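Local coordinates for protein S12 family peptidase (Streptomyces sp. 82F2, PDB 3WWX) that probably hydrolyses amide bonds with a preference for D-configured substrates, as a serine peptidase of family S12 built on the beta-lactamase fold, at residues Asp132-Pro136 / Lys137-Ala141; Phe250-Ala253 / Leu254-Arg258; Asp149-Pro152 / Gly153-Trp156. All coordinates share one frame; numbering follows the deposited sequence.

Contact 1: residues Asp132-Pro136 / Lys137-Ala141; sequences DTWTP and KQLVA
Trp-134 and Leu-139 meet at the start of helix 136-144 with their side chains crossing at about a right angle. The CD2 methyl of Leu-139 does the touching, 3.6 Å from Trp-134 CE3 and 3.8 Å from Trp-134 CB, so it sits beside the benzo half of the indole and the root of the side chain. Gln-138 reaches the same ring carbon with its aliphatic part, CG lying 3.9 Å from Trp-134 CE3. With CG anti to the backbone N (chi1 179°) and a bend at chi2, the glutamine brings its CG methylene to the indole, while CB lies by Thr-135 OG1 and the amide, perpendicular to the ring, points off from the indole.

Beside the indole the helix start is capped. Thr-135 is the N-cap, and its OG1 accepts from Gln-138 N at 3.0 Å; the hydroxyl stands between its own backbone N and carbonyl carbon (chi1 64°), the rotation that turns it toward the first turn. Lys-137 CG packs against that oxygen. Thr-135 O then takes the first regular helical bond, from Leu-139 N at 3.1 Å, and Pro-136 O takes the next, from Val-140 N. Proline suits the first helical position because its missing N-H costs no helical bond there.

Phe-117, edge-to-face with Trp-134, also touches Leu-139, while Val-140 packs on helix 160-174. The chemistry is thus divided: the threonine hydroxyl caps the N-H of Gln-138, one of the first-turn amides that have no helical carbonyl before them, and the apolar pair ties the loop to the helix.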
loop_
_atom_site.group_PDB
_atom_site.type_symbol
_atom_site.label_atom_id
_atom_site.label_comp_id
_atom_site.label_asym_id
_atom_site.label_seq_id
_atom_site.Cartn_x
_atom_site.Cartn_y
_atom_site.Cartn_z
ATOM N N ASP A 132 -14.321 3.153 14.956
ATOM C CA ASP A 132 -14.998 4.343 14.412
ATOM C C ASP A 132 -14.942 4.346 12.884
ATOM O O ASP A 132 -13.946 3.915 12.270
ATOM C CB ASP A 132 -14.338 5.622 14.917
ATOM C CG ASP A 132 -14.555 5.878 16.394
ATOM O OD1 ASP A 132 -15.199 5.073 17.096
ATOM O OD2 ASP A 132 -14.011 6.896 16.843
ATOM N N THR A 133 -16.032 4.806 12.277
ATOM C CA THR A 133 -16.114 4.936 10.835
ATOM C C THR A 133 -15.693 6.317 10.393
ATOM O O THR A 133 -16.209 7.327 10.888
ATOM C CB THR A 133 -17.525 4.635 10.322
ATOM O OG1 THR A 133 -17.802 3.248 10.537
ATOM C CG2 THR A 133 -17.641 4.939 8.833
ATOM N N TRP A 134 -14.754 6.339 9.457
ATOM C CA TRP A 134 -14.252 7.560 8.853
ATOM C C TRP A 134 -14.652 7.582 7.404
ATOM O O TRP A 134 -14.226 6.719 6.626
ATOM C CB TRP A 134 -12.721 7.613 8.917
ATOM C CG TRP A 134 -12.164 7.577 10.295
ATOM C CD1 TRP A 134 -11.990 6.472 11.076
ATOM C CD2 TRP A 134 -11.717 8.686 11.064
ATOM N NE1 TRP A 134 -11.462 6.831 12.286
ATOM C CE2 TRP A 134 -11.271 8.184 12.302
ATOM C CE3 TRP A 134 -11.635 10.065 10.820
ATOM C CZ2 TRP A 134 -10.763 9.017 13.300
ATOM C CZ3 TRP A 134 -11.138 10.880 11.806
ATOM C CH2 TRP A 134 -10.705 10.360 13.029
ATOM N N THR A 135 -15.440 8.574 7.008
ATOM C CA THR A 135 -15.731 8.740 5.593
ATOM C C THR A 135 -14.529 9.324 4.871
ATOM O O THR A 135 -13.708 10.011 5.460
ATOM C CB THR A 135 -16.917 9.673 5.362
ATOM O OG1 THR A 135 -16.592 10.983 5.835
ATOM C CG2 THR A 135 -18.163 9.151 6.069
ATOM N N PRO A 136 -14.400 9.048 3.572
ATOM C CA PRO A 136 -13.313 9.690 2.832
ATOM C C PRO A 136 -13.353 11.206 2.975
ATOM O O PRO A 136 -12.307 11.815 3.186
ATOM C CB PRO A 136 -13.536 9.232 1.395
ATOM C CG PRO A 136 -14.195 7.851 1.572
ATOM C CD PRO A 136 -15.096 8.018 2.782
ATOM N N LYS A 137 -14.523 11.827 2.901
ATOM C CA LYS A 137 -14.571 13.278 3.030
ATOM C C LYS A 137 -14.133 13.732 4.424
ATOM O O LYS A 137 -13.534 14.805 4.562
ATOM C CB LYS A 137 -15.961 13.830 2.654
ATOM C CG LYS A 137 -17.101 13.247 3.442
ATOM C CD LYS A 137 -18.461 13.786 2.941
ATOM C CE LYS A 137 -19.620 13.193 3.744
ATOM N NZ LYS A 137 -20.925 13.847 3.442
ATOM N N GLN A 138 -14.395 12.930 5.453
ATOM C CA GLN A 138 -13.909 13.278 6.792
ATOM C C GLN A 138 -12.386 13.241 6.862
ATOM O O GLN A 138 -11.759 14.109 7.482
ATOM C CB GLN A 138 -14.512 12.372 7.867
ATOM C CG GLN A 138 -14.019 12.674 9.288
ATOM C CD GLN A 138 -14.492 14.007 9.800
ATOM O OE1 GLN A 138 -15.630 14.134 10.244
ATOM N NE2 GLN A 138 -13.632 15.014 9.732
ATOM N N LEU A 139 -11.766 12.238 6.256
ATOM C CA LEU A 139 -10.311 12.170 6.235
ATOM C C LEU A 139 -9.712 13.368 5.496
ATOM O O LEU A 139 -8.726 13.947 5.924
ATOM C CB LEU A 139 -9.871 10.854 5.595
ATOM C CG LEU A 139 -10.291 9.595 6.371
ATOM C CD1 LEU A 139 -9.875 8.361 5.586
ATOM C CD2 LEU A 139 -9.717 9.564 7.794
ATOM N N VAL A 140 -10.284 13.728 4.357
ATOM C CA VAL A 140 -9.788 14.877 3.612
ATOM C C VAL A 140 -9.985 16.148 4.454
ATOM O O VAL A 140 -9.094 17.008 4.509
ATOM C CB VAL A 140 -10.472 14.972 2.243
ATOM C CG1 VAL A 140 -10.106 16.264 1.542
ATOM C CG2 VAL A 140 -10.111 13.754 1.374
ATOM N N ALA A 141 -11.117 16.271 5.135
ATOM C CA ALA A 141 -11.349 17.449 5.987
ATOM C C ALA A 141 -10.251 17.615 7.022
ATOM O O ALA A 141 -9.803 18.746 7.289
ATOM C CB ALA A 141 -12.700 17.352 6.697
#

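Contact 2: residues Phe250-Ala253 / Leu254-Arg258; sequences FYRA and LLQGR
A Schellman motif ends helix 244-255, and the contact is the last turns of that helix with its C-terminal cap. Gly-257 leaves the helix with positive phi (84°), where a side chain would press on the preceding carbonyl oxygen; hence glycine suits the place. Its N bonds to Leu-254 O, and Arg-258 N reaches back to Ala-253 O at 2.9 Å, the long closing bond of the motif. The small methyl of Ala-253 lets Arg-258 CB approach to 4.2 Å.

Upstream, Phe-250 and Leu-254 lie side by side one turn apart and point the same way. Both place CG anti to the backbone N, and Leu-254 CD2 comes 4.2 Å from Phe-250 CZ. The same methyl is 4.4 Å from Tyr-251 CD1, while Phe-250 CD2 lies over one face of the Tyr-251 ring, toward its rim. Phe-250 also stacks on Phe-58 of helix 55-68, and Tyr-251 OH bonds to Thr-57.

Gln-256, extended beyond CG, runs past the carbonyl of Arg-252, with NE2 3.8 Å from Arg-252 CB. Gln-256 OE1 accepts from Arg-258 NE at 2.8 Å, in its carbonyl plane, but the bond is bent (136° at the hydrogen) and OE1 is tilted out of the guanidinium plane; NH2 bonds it weakly. Gln-256 NE2 donates to Gly-318 O, and Arg-252 NH1 binds Ser-321 OG. Glutamine thus uses both ends of its amide, so its flip is fixed, and backbone and side-chain bonds together hold the cap.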
loop_
_atom_site.group_PDB
_atom_site.type_symbol
_atom_site.label_atom_id
_atom_site.label_comp_id
_atom_site.label_asym_id
_atom_site.label_seq_id
_atom_site.Cartn_x
_atom_site.Cartn_y
_atom_site.Cartn_z
ATOM N N PHE A 250 -1.136 -10.631 -8.255
ATOM C CA PHE A 250 -1.443 -9.272 -8.656
ATOM C C PHE A 250 -0.219 -8.539 -9.212
ATOM O O PHE A 250 -0.260 -8.027 -10.346
ATOM C CB PHE A 250 -2.036 -8.477 -7.482
ATOM C CG PHE A 250 -2.134 -6.989 -7.761
ATOM C CD1 PHE A 250 -2.997 -6.504 -8.740
ATOM C CD2 PHE A 250 -1.356 -6.074 -7.051
ATOM C CE1 PHE A 250 -3.073 -5.151 -9.001
ATOM C CE2 PHE A 250 -1.440 -4.720 -7.312
ATOM C CZ PHE A 250 -2.305 -4.261 -8.298
ATOM N N TYR A 251 0.881 -8.492 -8.467
ATOM C CA TYR A 251 2.028 -7.723 -8.937
ATOM C C TYR A 251 2.662 -8.340 -10.194
ATOM O O TYR A 251 3.112 -7.607 -11.080
ATOM C CB TYR A 251 3.064 -7.513 -7.820
ATOM C CG TYR A 251 2.682 -6.374 -6.879
ATOM C CD1 TYR A 251 2.974 -5.056 -7.193
ATOM C CD2 TYR A 251 2.041 -6.630 -5.687
ATOM C CE1 TYR A 251 2.619 -4.012 -6.350
ATOM C CE2 TYR A 251 1.661 -5.584 -4.841
ATOM C CZ TYR A 251 1.969 -4.292 -5.179
ATOM O OH TYR A 251 1.582 -3.301 -4.313
ATOM N N ARG A 252 2.666 -9.665 -10.295
ATOM C CA ARG A 252 3.151 -10.312 -11.521
ATOM C C ARG A 252 2.280 -9.900 -12.704
ATOM O O ARG A 252 2.797 -9.457 -13.731
ATOM C CB ARG A 252 3.141 -11.836 -11.380
ATOM C CG ARG A 252 4.131 -12.389 -10.348
ATOM C CD ARG A 252 3.962 -13.899 -10.147
ATOM N NE ARG A 252 4.541 -14.641 -11.261
ATOM C CZ ARG A 252 5.807 -15.031 -11.329
ATOM N NH1 ARG A 252 6.638 -14.828 -10.317
ATOM N NH2 ARG A 252 6.228 -15.651 -12.423
ATOM N N ALA A 253 0.963 -10.026 -12.572
ATOM C CA ALA A 253 0.062 -9.632 -13.660
ATOM C C ALA A 253 0.228 -8.172 -14.019
ATOM O O ALA A 253 0.204 -7.793 -15.189
ATOM C CB ALA A 253 -1.378 -9.922 -13.302
ATOM N N LEU A 254 0.371 -7.331 -13.005
ATOM C CA LEU A 254 0.535 -5.915 -13.243
ATOM C C LEU A 254 1.787 -5.591 -14.053
ATOM O O LEU A 254 1.713 -4.922 -15.090
ATOM C CB LEU A 254 0.613 -5.175 -11.911
ATOM C CG LEU A 254 0.729 -3.647 -12.008
ATOM C CD1 LEU A 254 -0.514 -3.033 -12.606
ATOM C CD2 LEU A 254 0.947 -3.072 -10.600
ATOM N N LEU A 255 2.941 -6.050 -13.602
ATOM C CA LEU A 255 4.191 -5.721 -14.291
ATOM C C LEU A 255 4.315 -6.417 -15.643
ATOM O O LEU A 255 5.033 -5.943 -16.529
ATOM C CB LEU A 255 5.418 -6.002 -13.403
ATOM C CG LEU A 255 5.819 -4.860 -12.450
ATOM C CD1 LEU A 255 6.250 -3.614 -13.199
ATOM C CD2 LEU A 255 4.712 -4.539 -11.466
ATOM N N GLN A 256 3.590 -7.513 -15.809
ATOM C CA GLN A 256 3.511 -8.199 -17.102
ATOM C C GLN A 256 2.604 -7.494 -18.103
ATOM O O GLN A 256 2.567 -7.892 -19.275
ATOM C CB GLN A 256 3.017 -9.630 -16.910
ATOM C CG GLN A 256 4.027 -10.562 -16.264
ATOM C CD GLN A 256 3.424 -11.857 -15.771
ATOM O OE1 GLN A 256 2.311 -12.213 -16.130
ATOM N NE2 GLN A 256 4.164 -12.573 -14.941
ATOM N N GLY A 257 1.867 -6.482 -17.672
ATOM C CA GLY A 257 0.973 -5.746 -18.546
ATOM C C GLY A 257 -0.392 -6.370 -18.740
ATOM O O GLY A 257 -1.129 -5.992 -19.670
ATOM N N ARG A 258 -0.774 -7.298 -17.880
ATOM C CA ARG A 258 -2.055 -7.977 -18.069
ATOM C C ARG A 258 -3.255 -7.159 -17.607
ATOM O O ARG A 258 -4.391 -7.528 -17.903
ATOM C CB ARG A 258 -2.064 -9.341 -17.394
ATOM C CG ARG A 258 -0.865 -10.164 -17.770
ATOM C CD ARG A 258 -1.130 -11.642 -17.724
ATOM N NE ARG A 258 0.124 -12.381 -17.855
ATOM C CZ ARG A 258 0.255 -13.604 -18.351
ATOM N NH1 ARG A 258 -0.788 -14.266 -18.825
ATOM N NH2 ARG A 258 1.453 -14.154 -18.357
#

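Contact 3: residues Asp149-Pro152 / Gly153-Trp156; sequences DFTP and GASW
Phe-150 lays one face of its ring over Ser-155, whose CB stands 3.6 Å from the ring centroid and only 6° off the ring normal, a CH-pi contact centred on the face. The ring also runs along the backbone that follows: CZ lies 3.4 Å from Ser-155 C, and CE1 lies 3.6 Å from Ser-155 N. Phenylalanine suits this place because a flat, apolar ring can cover both a methylene and the peptide beside it. Its CG stands between the backbone N and the carbonyl carbon (chi1 52°), which points the ring at the chain leaving the turn, over Ser-155. Ser-155 turns its OG anti to the backbone N and offers CB to the ring.

What brings the two ends together is a type II beta turn from Thr-151 to Ala-154, closed by Ala-154 N donating to Thr-151 O at 3.0 Å. Proline fits the second position with its fixed phi, and Gly-153 takes the third with positive phi (87°), where any CB would clash with Pro-152 O. Ala-154 CB packs 3.2 Å from Thr-151 OG1.

The turn sits on the surface in the loop joining helix 136-144 to helix 160-174. Backbone bonds from Asp-149 to Gly-107 and from Gly-153 to Thr-105 fasten it to the chain just after helix 98-102, and Trp-156 reaches Ile-274, next to the edge strand 272-273.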
loop_
_atom_site.group_PDB
_atom_site.type_symbol
_atom_site.label_atom_id
_atom_site.label_comp_id
_atom_site.label_asym_id
_atom_site.label_seq_id
_atom_site.Cartn_x
_atom_site.Cartn_y
_atom_site.Cartn_z
ATOM N N ASP A 149 2.399 20.697 2.328
ATOM C CA ASP A 149 3.840 20.532 2.548
ATOM C C ASP A 149 4.688 21.347 1.566
ATOM O O ASP A 149 5.785 21.792 1.917
ATOM C CB ASP A 149 4.211 19.044 2.468
ATOM C CG ASP A 149 3.697 18.253 3.638
ATOM O OD1 ASP A 149 3.865 18.679 4.791
ATOM O OD2 ASP A 149 3.103 17.187 3.388
ATOM N N PHE A 150 4.199 21.498 0.342
ATOM C CA PHE A 150 4.924 22.220 -0.689
ATOM C C PHE A 150 3.985 22.540 -1.840
ATOM O O PHE A 150 2.863 22.027 -1.911
ATOM C CB PHE A 150 6.165 21.433 -1.152
ATOM C CG PHE A 150 5.883 20.019 -1.550
ATOM C CD1 PHE A 150 5.427 19.737 -2.818
ATOM C CD2 PHE A 150 6.105 18.974 -0.667
ATOM C CE1 PHE A 150 5.181 18.455 -3.202
ATOM C CE2 PHE A 150 5.858 17.674 -1.052
ATOM C CZ PHE A 150 5.396 17.422 -2.311
ATOM N N THR A 151 4.444 23.413 -2.739
ATOM C CA THR A 151 3.682 23.800 -3.911
ATOM C C THR A 151 3.614 22.605 -4.858
ATOM O O THR A 151 4.587 21.868 -4.993
ATOM C CB THR A 151 4.336 25.020 -4.629
ATOM O OG1 THR A 151 5.608 24.643 -5.152
ATOM C CG2 THR A 151 4.545 26.148 -3.672
ATOM N N PRO A 152 2.465 22.407 -5.510
ATOM C CA PRO A 152 2.327 21.208 -6.342
ATOM C C PRO A 152 3.458 21.031 -7.341
ATOM O O PRO A 152 3.842 21.986 -8.017
ATOM C CB PRO A 152 0.993 21.434 -7.041
ATOM C CG PRO A 152 0.205 22.243 -6.056
ATOM C CD PRO A 152 1.213 23.179 -5.446
ATOM N N GLY A 153 4.012 19.827 -7.397
ATOM C CA GLY A 153 5.068 19.492 -8.331
ATOM C C GLY A 153 6.467 19.798 -7.852
ATOM O O GLY A 153 7.436 19.371 -8.482
ATOM N N ALA A 154 6.598 20.529 -6.748
ATOM C CA ALA A 154 7.911 21.052 -6.344
ATOM C C ALA A 154 8.786 20.068 -5.584
ATOM O O ALA A 154 9.986 20.275 -5.457
ATOM C CB ALA A 154 7.745 22.327 -5.524
ATOM N N SER A 155 8.189 18.998 -5.052
ATOM C CA SER A 155 8.938 18.058 -4.245
ATOM C C SER A 155 8.160 16.749 -4.209
ATOM O O SER A 155 7.313 16.494 -5.068
ATOM C CB SER A 155 9.174 18.615 -2.829
ATOM O OG SER A 155 10.140 17.860 -2.099
ATOM N N TRP A 156 8.501 15.919 -3.229
ATOM C CA TRP A 156 7.845 14.624 -3.029
ATOM C C TRP A 156 7.654 14.422 -1.538
ATOM O O TRP A 156 8.572 14.652 -0.721
ATOM C CB TRP A 156 8.717 13.492 -3.584
ATOM C CG TRP A 156 8.051 12.124 -3.536
ATOM C CD1 TRP A 156 7.276 11.555 -4.515
ATOM C CD2 TRP A 156 8.078 11.178 -2.454
ATOM N NE1 TRP A 156 6.836 10.328 -4.112
ATOM C CE2 TRP A 156 7.312 10.067 -2.853
ATOM C CE3 TRP A 156 8.684 11.159 -1.199
ATOM C CZ2 TRP A 156 7.134 8.956 -2.038
ATOM C CZ3 TRP A 156 8.520 10.043 -0.393
ATOM C CH2 TRP A 156 7.736 8.959 -0.815
#

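In the fold
Along the chain the order is contact 1, contact 3, contact 2. Contacts 1 and 3 are joined by helix 136-144: contact 1 opens it and contact 3 lies in the loop that follows, before helix 160-174, with centres about 24 Å apart. Contact 2 ends helix 244-255, which packs against the eight-stranded antiparallel sheet; its centre is about 31 Å from that of contact 1, across the chain's centre, and about 30 Å from that of contact 3. None touches another. The beta-lactamase-like fold combines a helical region with this sheet, and the three contacts form a helix start, a turn in a loop and a helix end. The side chain of Trp-134 is about 13 Å from the bound octane 1,8-diamine.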